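Local coordinates for protein 6-phosphogluconate dehydrogenase (Pseudomonas syringae, PDB 5U5G) that binds NADP+ and (2-oxopropyl)phosphonic acid and probably catalyses the NADP-dependent reduction of this ketone during fosfomycin biosynthesis, at residues 64-69 against 95-100; 121-126 against 133-138; 115-120 against 140-145. All blocks are in the same frame, centred on the assembly; numbering follows the deposited sequence.

Interaction 1: residues 64-69 against 95-100. With NAP (NADP nicotinamide-adenine-dinucleotide phosphate), chain E.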
# COMPACT_ATOMS: atom_id res chain seq x y z
N VAL A 64 23.82 -3.85 -15.49
CA VAL A 64 24.08 -4.96 -14.58
C VAL A 64 22.81 -5.18 -13.77
O VAL A 64 22.25 -4.23 -13.21
CB VAL A 64 25.27 -4.67 -13.63
CG1 VAL A 64 25.47 -5.82 -12.64
CG2 VAL A 64 26.53 -4.40 -14.42
N CYS A 65 22.35 -6.44 -13.71
CA CYS A 65 21.15 -6.76 -12.92
C CYS A 65 21.33 -8.16 -12.32
O CYS A 65 20.86 -9.17 -12.84
CB CYS A 65 19.88 -6.67 -13.76
SG CYS A 65 18.41 -6.75 -12.73
N THR A 66 22.04 -8.21 -11.20
CA THR A 66 22.38 -9.45 -10.53
C THR A 66 21.87 -9.38 -9.10
O THR A 66 21.39 -8.34 -8.65
CB THR A 66 23.90 -9.69 -10.54
OG1 THR A 66 24.55 -8.67 -9.79
CG2 THR A 66 24.44 -9.68 -11.99
N ALA A 67 21.95 -10.51 -8.40
CA ALA A 67 21.52 -10.59 -7.00
C ALA A 67 22.68 -11.07 -6.15
O ALA A 67 23.30 -12.09 -6.47
CB ALA A 67 20.33 -11.54 -6.84
N GLY A 68 22.97 -10.34 -5.07
CA GLY A 68 23.92 -10.81 -4.08
C GLY A 68 25.28 -10.14 -4.21
O GLY A 68 25.69 -9.66 -5.28
N SER A 69 26.02 -10.14 -3.09
CA SER A 69 27.31 -9.48 -3.04
C SER A 69 28.40 -10.29 -3.74
O SER A 69 29.37 -9.70 -4.24
CB SER A 69 27.71 -9.23 -1.59
OG SER A 69 27.76 -10.45 -0.87
N ASP A 95 23.97 0.12 -13.00
CA ASP A 95 23.77 -1.06 -12.15
C ASP A 95 22.35 -1.01 -11.62
O ASP A 95 22.01 -0.15 -10.80
CB ASP A 95 24.81 -1.11 -11.03
CG ASP A 95 24.86 -2.48 -10.32
OD1 ASP A 95 23.83 -3.19 -10.30
OD2 ASP A 95 25.93 -2.84 -9.76
N LEU A 96 21.52 -1.94 -12.08
CA LEU A 96 20.12 -2.01 -11.71
C LEU A 96 19.87 -2.91 -10.50
O LEU A 96 18.71 -3.13 -10.15
CB LEU A 96 19.28 -2.52 -12.88
CG LEU A 96 19.50 -1.82 -14.21
CD1 LEU A 96 19.05 -2.75 -15.32
CD2 LEU A 96 18.72 -0.51 -14.25
N SER A 97 20.93 -3.41 -9.88
CA SER A 97 20.80 -4.31 -8.74
C SER A 97 20.48 -3.53 -7.47
O SER A 97 20.74 -2.33 -7.36
CB SER A 97 22.08 -5.13 -8.54
OG SER A 97 22.57 -5.62 -9.79
N THR A 98 19.94 -4.24 -6.49
CA THR A 98 19.80 -3.69 -5.15
C THR A 98 20.97 -4.21 -4.33
O THR A 98 21.09 -5.42 -4.11
CB THR A 98 18.46 -4.06 -4.52
OG1 THR A 98 17.41 -3.61 -5.39
CG2 THR A 98 18.32 -3.36 -3.18
N ILE A 99 21.85 -3.30 -3.91
CA ILE A 99 23.08 -3.64 -3.21
C ILE A 99 23.26 -2.66 -2.06
O ILE A 99 22.60 -1.62 -2.00
CB ILE A 99 24.32 -3.58 -4.13
CG1 ILE A 99 24.50 -2.16 -4.67
CG2 ILE A 99 24.23 -4.58 -5.29
CD1 ILE A 99 25.80 -1.99 -5.46
N ALA A 100 24.16 -3.00 -1.14
CA ALA A 100 24.44 -2.16 0.01
C ALA A 100 24.93 -0.78 -0.43
O ALA A 100 25.70 -0.67 -1.39
CB ALA A 100 25.50 -2.83 0.90
PA NAP E . 17.39 -13.80 -9.97
O1A NAP E . 17.69 -14.67 -8.80
O2A NAP E . 16.19 -14.07 -10.84
O5B NAP E . 18.72 -13.72 -10.96
C5B NAP E . 19.83 -13.40 -10.15
C4B NAP E . 20.97 -13.00 -11.11
O4B NAP E . 22.19 -12.78 -10.40
C3B NAP E . 21.18 -14.13 -12.17
O3B NAP E . 21.59 -13.55 -13.37
C2B NAP E . 22.38 -14.87 -11.56
O2B NAP E . 23.18 -15.50 -12.44
C1B NAP E . 23.16 -13.62 -11.00
N9A NAP E . 24.12 -14.07 -10.01
C8A NAP E . 23.91 -14.40 -8.65
N7A NAP E . 25.04 -14.82 -8.03
C5A NAP E . 26.01 -14.78 -9.04
C6A NAP E . 27.38 -15.10 -9.05
N6A NAP E . 28.01 -15.54 -7.92
N1A NAP E . 28.13 -14.98 -10.18
C2A NAP E . 27.46 -14.53 -11.29
N3A NAP E . 26.17 -14.18 -11.43
C4A NAP E . 25.45 -14.32 -10.27
O3 NAP E . 17.25 -12.37 -9.17
PN NAP E . 16.27 -11.31 -9.87
O1N NAP E . 16.54 -11.11 -11.31
O2N NAP E . 14.88 -11.31 -9.27
O5D NAP E . 16.85 -9.83 -9.16
C5D NAP E . 17.99 -9.39 -9.76
C4D NAP E . 18.27 -8.01 -9.20
O4D NAP E . 17.15 -7.13 -9.48
C3D NAP E . 18.40 -8.10 -7.62
O3D NAP E . 19.39 -7.19 -7.21
C2D NAP E . 17.03 -7.67 -7.14
O2D NAP E . 17.05 -7.04 -5.89
C1D NAP E . 16.68 -6.61 -8.24
N1N NAP E . 15.25 -6.43 -8.35
C2N NAP E . 14.37 -7.52 -8.62
C3N NAP E . 13.03 -7.26 -8.80
C7N NAP E . 12.10 -8.35 -9.11
O7N NAP E . 10.90 -8.16 -9.33
N7N NAP E . 12.57 -9.64 -9.23
C4N NAP E . 12.47 -5.86 -8.76
C5N NAP E . 13.46 -4.83 -8.45
C6N NAP E . 14.75 -5.12 -8.25
P2B NAP E . 22.65 -17.21 -12.90
O1X NAP E . 21.51 -16.85 -13.80
O2X NAP E . 23.91 -17.77 -13.57
O3X NAP E . 22.30 -17.74 -11.53
O HOH W 1 22.29 -7.63 -5.33

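Interaction 2: residues 121-126 against 133-138. With 7VD ((2-oxopropyl)phosphonic acid), chain F; NAP (NADP nicotinamide-adenine-dinucleotide phosphate), chain E.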
# COMPACT_ATOMS: atom_id res chain seq x y z
N CYS A 121 21.43 2.61 -10.13
CA CYS A 121 20.07 2.72 -10.67
C CYS A 121 19.16 1.57 -10.22
O CYS A 121 18.66 0.79 -11.04
CB CYS A 121 20.13 2.80 -12.20
SG CYS A 121 18.59 3.31 -13.02
N PRO A 122 18.90 1.44 -8.91
CA PRO A 122 17.93 0.43 -8.47
C PRO A 122 16.55 0.77 -9.02
O PRO A 122 16.25 1.93 -9.32
CB PRO A 122 17.98 0.51 -6.94
CG PRO A 122 18.51 1.91 -6.64
CD PRO A 122 19.48 2.20 -7.77
N VAL A 123 15.72 -0.26 -9.20
CA VAL A 123 14.43 -0.10 -9.86
C VAL A 123 13.33 -0.76 -9.04
O VAL A 123 13.58 -1.58 -8.16
CB VAL A 123 14.44 -0.68 -11.29
CG1 VAL A 123 15.43 0.08 -12.18
CG2 VAL A 123 14.77 -2.17 -11.25
N SER A 124 12.08 -0.40 -9.36
CA SER A 124 10.93 -1.00 -8.70
C SER A 124 9.79 -1.10 -9.71
O SER A 124 9.61 -0.22 -10.56
CB SER A 124 10.50 -0.19 -7.48
OG SER A 124 9.48 -0.85 -6.76
N GLY A 125 9.02 -2.18 -9.60
CA GLY A 125 7.91 -2.39 -10.51
C GLY A 125 7.80 -3.83 -10.96
O GLY A 125 6.84 -4.20 -11.63
N GLY A 126 8.78 -4.65 -10.58
CA GLY A 126 8.74 -6.07 -10.87
C GLY A 126 8.89 -6.40 -12.36
O GLY A 126 9.00 -5.53 -13.22
N GLY A 133 7.51 -1.55 -19.57
CA GLY A 133 8.33 -0.36 -19.65
C GLY A 133 7.95 0.73 -18.68
O GLY A 133 8.17 1.90 -18.97
N ILE A 134 7.38 0.39 -17.53
CA ILE A 134 6.90 1.41 -16.60
C ILE A 134 7.60 1.32 -15.26
O ILE A 134 7.02 1.70 -14.24
CB ILE A 134 5.37 1.32 -16.41
CG1 ILE A 134 4.98 -0.08 -15.92
CG2 ILE A 134 4.64 1.77 -17.68
CD1 ILE A 134 3.80 -0.12 -14.98
N LEU A 135 8.84 0.82 -15.23
CA LEU A 135 9.55 0.75 -13.96
C LEU A 135 9.77 2.14 -13.38
O LEU A 135 9.79 3.14 -14.10
CB LEU A 135 10.91 0.06 -14.11
CG LEU A 135 10.88 -1.45 -14.37
CD1 LEU A 135 12.30 -1.99 -14.61
CD2 LEU A 135 10.18 -2.19 -13.24
N SER A 136 9.91 2.20 -12.06
CA SER A 136 10.44 3.39 -11.40
C SER A 136 11.92 3.18 -11.12
O SER A 136 12.32 2.13 -10.62
CB SER A 136 9.71 3.68 -10.08
OG SER A 136 8.32 3.82 -10.29
N ALA A 137 12.72 4.19 -11.43
CA ALA A 137 14.15 4.15 -11.15
C ALA A 137 14.50 5.20 -10.11
O ALA A 137 13.88 6.27 -10.04
CB ALA A 137 14.97 4.37 -12.43
N ILE A 138 15.48 4.87 -9.27
CA ILE A 138 16.13 5.81 -8.35
C ILE A 138 17.61 5.84 -8.73
O ILE A 138 18.24 4.79 -8.84
CB ILE A 138 15.97 5.37 -6.88
CG1 ILE A 138 14.58 4.79 -6.64
CG2 ILE A 138 16.31 6.54 -5.94
CD1 ILE A 138 14.51 3.86 -5.43
P1 7VD F . 9.84 -4.54 -6.67
C1 7VD F . 10.67 -6.11 -6.29
O2 7VD F . 10.37 -3.35 -5.90
O3 7VD F . 9.86 -4.24 -8.15
O4 7VD F . 8.44 -4.88 -6.23
C6 7VD F . 11.93 -6.02 -5.47
O7 7VD F . 12.72 -5.09 -5.60
C8 7VD F . 12.15 -7.14 -4.49
PA NAP E . 17.39 -13.80 -9.97
O1A NAP E . 17.69 -14.67 -8.80
O2A NAP E . 16.19 -14.07 -10.84
O5B NAP E . 18.72 -13.72 -10.96
C5B NAP E . 19.83 -13.40 -10.15
C4B NAP E . 20.97 -13.00 -11.11
O4B NAP E . 22.19 -12.78 -10.40
C3B NAP E . 21.18 -14.13 -12.17
O3B NAP E . 21.59 -13.55 -13.37
C2B NAP E . 22.38 -14.87 -11.56
O2B NAP E . 23.18 -15.50 -12.44
C1B NAP E . 23.16 -13.62 -11.00
N9A NAP E . 24.12 -14.07 -10.01
C8A NAP E . 23.91 -14.40 -8.65
N7A NAP E . 25.04 -14.82 -8.03
C5A NAP E . 26.01 -14.78 -9.04
C6A NAP E . 27.38 -15.10 -9.05
N6A NAP E . 28.01 -15.54 -7.92
N1A NAP E . 28.13 -14.98 -10.18
C2A NAP E . 27.46 -14.53 -11.29
N3A NAP E . 26.17 -14.18 -11.43
C4A NAP E . 25.45 -14.32 -10.27
O3 NAP E . 17.25 -12.37 -9.17
PN NAP E . 16.27 -11.31 -9.87
O1N NAP E . 16.54 -11.11 -11.31
O2N NAP E . 14.88 -11.31 -9.27
O5D NAP E . 16.85 -9.83 -9.16
C5D NAP E . 17.99 -9.39 -9.76
C4D NAP E . 18.27 -8.01 -9.20
O4D NAP E . 17.15 -7.13 -9.48
C3D NAP E . 18.40 -8.10 -7.62
O3D NAP E . 19.39 -7.19 -7.21
C2D NAP E . 17.03 -7.67 -7.14
O2D NAP E . 17.05 -7.04 -5.89
C1D NAP E . 16.68 -6.61 -8.24
N1N NAP E . 15.25 -6.43 -8.35
C2N NAP E . 14.37 -7.52 -8.62
C3N NAP E . 13.03 -7.26 -8.80
C7N NAP E . 12.10 -8.35 -9.11
O7N NAP E . 10.90 -8.16 -9.33
N7N NAP E . 12.57 -9.64 -9.23
C4N NAP E . 12.47 -5.86 -8.76
C5N NAP E . 13.46 -4.83 -8.45
C6N NAP E . 14.75 -5.12 -8.25
P2B NAP E . 22.65 -17.21 -12.90
O1X NAP E . 21.51 -16.85 -13.80
O2X NAP E . 23.91 -17.77 -13.57
O3X NAP E . 22.30 -17.74 -11.53
O HOH W 2 7.06 0.89 -9.69

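Interaction 3: residues 115-120 against 140-145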
# COMPACT_ATOMS: atom_id res chain seq x y z
N GLY A 115 38.43 6.80 -14.85
CA GLY A 115 37.85 7.69 -15.83
C GLY A 115 36.54 7.20 -16.43
O GLY A 115 36.17 7.64 -17.52
N ALA A 116 35.84 6.30 -15.75
CA ALA A 116 34.54 5.80 -16.18
C ALA A 116 33.48 6.27 -15.19
O ALA A 116 33.78 6.95 -14.21
CB ALA A 116 34.56 4.27 -16.31
N ASP A 117 32.22 5.92 -15.46
CA ASP A 117 31.10 6.34 -14.63
C ASP A 117 30.25 5.16 -14.19
O ASP A 117 29.74 4.41 -15.02
CB ASP A 117 30.21 7.35 -15.34
CG ASP A 117 30.65 8.77 -15.13
OD1 ASP A 117 30.30 9.36 -14.07
OD2 ASP A 117 31.36 9.30 -16.01
N TYR A 118 30.09 5.02 -12.88
CA TYR A 118 29.08 4.15 -12.30
C TYR A 118 27.77 4.93 -12.17
O TYR A 118 27.77 6.04 -11.63
CB TYR A 118 29.55 3.64 -10.93
CG TYR A 118 28.68 2.57 -10.28
CD1 TYR A 118 28.66 1.27 -10.77
CD2 TYR A 118 27.93 2.85 -9.13
CE1 TYR A 118 27.89 0.28 -10.16
CE2 TYR A 118 27.15 1.88 -8.52
CZ TYR A 118 27.14 0.59 -9.04
OH TYR A 118 26.37 -0.38 -8.43
N ILE A 119 26.68 4.38 -12.69
CA ILE A 119 25.34 4.90 -12.45
C ILE A 119 24.60 3.90 -11.58
O ILE A 119 24.36 2.75 -11.99
CB ILE A 119 24.58 5.19 -13.76
CG1 ILE A 119 25.26 6.31 -14.55
CG2 ILE A 119 23.13 5.57 -13.46
CD1 ILE A 119 25.31 7.66 -13.83
N GLU A 120 24.27 4.32 -10.37
CA GLU A 120 23.58 3.52 -9.37
C GLU A 120 22.08 3.66 -9.62
O GLU A 120 21.52 4.74 -9.40
CB GLU A 120 24.01 4.00 -7.98
CG GLU A 120 23.22 3.55 -6.78
CD GLU A 120 23.62 4.33 -5.51
OE1 GLU A 120 24.71 4.95 -5.49
OE2 GLU A 120 22.84 4.34 -4.54
N SER A 140 21.57 7.50 -8.62
CA SER A 140 22.67 8.27 -8.05
C SER A 140 23.86 8.21 -8.99
O SER A 140 24.08 7.21 -9.69
CB SER A 140 23.09 7.74 -6.68
OG SER A 140 22.06 7.89 -5.72
N GLY A 141 24.65 9.27 -8.98
CA GLY A 141 25.81 9.36 -9.84
C GLY A 141 25.96 10.73 -10.47
O GLY A 141 25.17 11.65 -10.20
N ARG A 142 26.97 10.86 -11.38
CA ARG A 142 27.32 12.18 -11.86
C ARG A 142 26.38 12.62 -12.97
O ARG A 142 25.88 11.79 -13.74
CB ARG A 142 28.76 12.19 -12.34
CG ARG A 142 29.74 11.73 -11.28
CD ARG A 142 31.07 12.45 -11.41
NE ARG A 142 31.37 12.67 -12.81
CZ ARG A 142 32.32 13.50 -13.23
NH1 ARG A 142 33.08 14.15 -12.35
NH2 ARG A 142 32.54 13.67 -14.54
N PRO A 143 26.12 13.93 -13.05
CA PRO A 143 25.05 14.41 -13.94
C PRO A 143 25.33 14.24 -15.43
O PRO A 143 24.38 14.04 -16.20
CB PRO A 143 24.92 15.90 -13.55
CG PRO A 143 26.21 16.24 -12.91
CD PRO A 143 26.64 15.00 -12.19
N GLU A 144 26.58 14.30 -15.88
CA GLU A 144 26.77 14.12 -17.32
C GLU A 144 26.50 12.67 -17.74
O GLU A 144 25.80 12.43 -18.73
CB GLU A 144 28.18 14.56 -17.74
CG GLU A 144 28.35 14.49 -19.25
CD GLU A 144 29.80 14.51 -19.73
OE1 GLU A 144 30.70 14.07 -18.98
OE2 GLU A 144 30.01 14.94 -20.87
N ALA A 145 27.04 11.70 -17.00
CA ALA A 145 26.74 10.30 -17.29
C ALA A 145 25.25 10.02 -17.17
O ALA A 145 24.68 9.31 -18.00
CB ALA A 145 27.53 9.39 -16.35
O HOH W 3 28.63 8.52 -11.98

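Interaction 1: residues 64-69 against 95-100
Val64 and Asp95 form a parallel bridge, their CA atoms 4.6 Å apart, at the C-terminal ends of two adjacent strands of a Rossmann-type dinucleotide-binding fold. Leu96 N donates to Val64 O at 2.7 Å, the last rung before both chains leave the sheet and run as loops toward helices 69-77 and 101-113. Between the loops the ladder is continued by a side chain: Thr66 N donates to Ser97 OG over 3.0 Å, nearly straight at 166°. Ser97 OG in turn donates to Asp95 OD1 at 2.8 Å; the hydroxyl thus accepts one bond and donates another. Its chi1 of -44° turns OG back beside its own backbone N, and that N also reaches Asp95 OD1, closing an Asx turn; OD1 thus accepts twice. The other carboxylate oxygen, OD2, is taken by Tyr76 and Tyr118, which together with the Asx turn fixes the rotation of the group. Val64 CG1 approaches Asp95 OD1 to 3.9 Å. The loops jointly hold NADP: Ala67 N donates to the adenosine ribose oxygen O4B, while O3D of the nicotinamide ribose donates to Thr66 O at 2.7 Å and accepts from Thr98 N at 3.1 Å, one bond to each segment. A water joins the loops just beyond, accepting from Gly68 N and donating to Thr98 O, 2.8 Å in each case.

Interaction 2: residues 121-126 against 133-138
The phosphonate site of (2-oxopropyl)phosphonic acid is built on the end of an antiparallel strand pair, where Ser124 faces Ser136. These two form a hydrogen-bonded pair with both bonds present: Ser124 N donates to Ser136 O at 2.8 Å, and Ser136 N returns a straighter bond to Ser124 O, 165° at the hydrogen. Val123 and Ala137 make the adjoining non-hydrogen-bonded pair. Further back, Ile138 N donates to Pro122 O in a nearly straight bond of 3.0 Å. Pro122 has no N-H to give Ile138 O, which instead meets Cys121 CA in a CA-H...O contact of 3.3 Å.

On the Ser124 side, a chi1 of -173° carries OG opposite the backbone N and brings it to ligand O2, to which it donates at 2.8 Å; the same OG accepts from Arg212 N of the second subunit. Phosphonate O3 accepts from Gly125 N at 2.7 Å. A second, weak bond to this O3 comes from Gly126 N, bent to 128°. Leu135 of the partner strand packs against this turn. Its CD2 branch lies 3.6 Å from Gly125 CA and against the carbonyl oxygens of Ser124 and Gly126, while CD1 meets Val123 CB at 4.2 Å. Val123 O, which accepts from Lys173, lies 3.3 Å from C5N of the nicotinamide ring, placing cofactor and probable substrate beside one strand end.

Strand 117-124 is flanked by strand 92-95, whose Asp95 bonds to Cys121, while strand 135-139 continues the sheet to strand 157-162. Helix 168-196 covers Pro122 and Ile138, helix 143-156 covers Cys121 and Leu135, and Cys211 of the second subunit packs on Ser124 and Ser136.

Interaction 3: residues 115-120 against 140-145
Asp117 presses its side chain onto the methyl group of Ala145, in the first turn of helix 143-156. CB lies 3.5 Å from Ala145 CB and CG 3.4 Å from the same methyl. Both carboxylate oxygens stay close to Ala145 CB, and OD1 also meets Arg142 CB at 3.7 Å, the Asp117 and Arg142 side chains crossing at about a right angle. The Arg142 chain is bent at chi2 and chi3, which brings NE back to Asp117 OD1 as a long salt bridge of 3.7 Å, with carboxylate and guanidinium planes 38° apart. A water donates to Asp117 OD1 and Tyr118 O and accepts from Arg142 N. Here the chain passes from antiparallel strand 135-139 of the Rossmann-type domain's sheet into a helix, Arg142 being its N-cap residue. Glu120 and Ser140 form a single antiparallel hydrogen-bonded bridge: Glu120 N donates to Ser140 O at 3.0 Å and Ser140 N to Glu120 O at 2.9 Å. Between bridge and helix, Ile119 CD1 reaches Ala145 CB at 3.8 Å. Glu120 OE1 touches Ser140 CB, but its hydrogen bonds go to His108 and Gly167, while Ser140 OG is bonded to Val163.

Strand 117-124 connects all three contacts. Its Ile119 O and Cys121 N bond to the backbone N and O of Asp95, at 2.8 and 2.9 Å, so interaction 1 is tied by the sheet to both of the others. Tyr118 OH, 2.8 Å from Asp95 OD2, adds a side-chain link between interactions 3 and 1. Interactions 1 and 2, with centres about 13 Å apart, both touch NADP; Leu96 CD2 packs on Val123 CG1 between them. Interaction 2 alone of the three bonds the phosphonate. Interaction 3, whose centre is about 18 Å from that of interaction 2, lies toward the other end of the same strand and encloses interaction 2 in sequence.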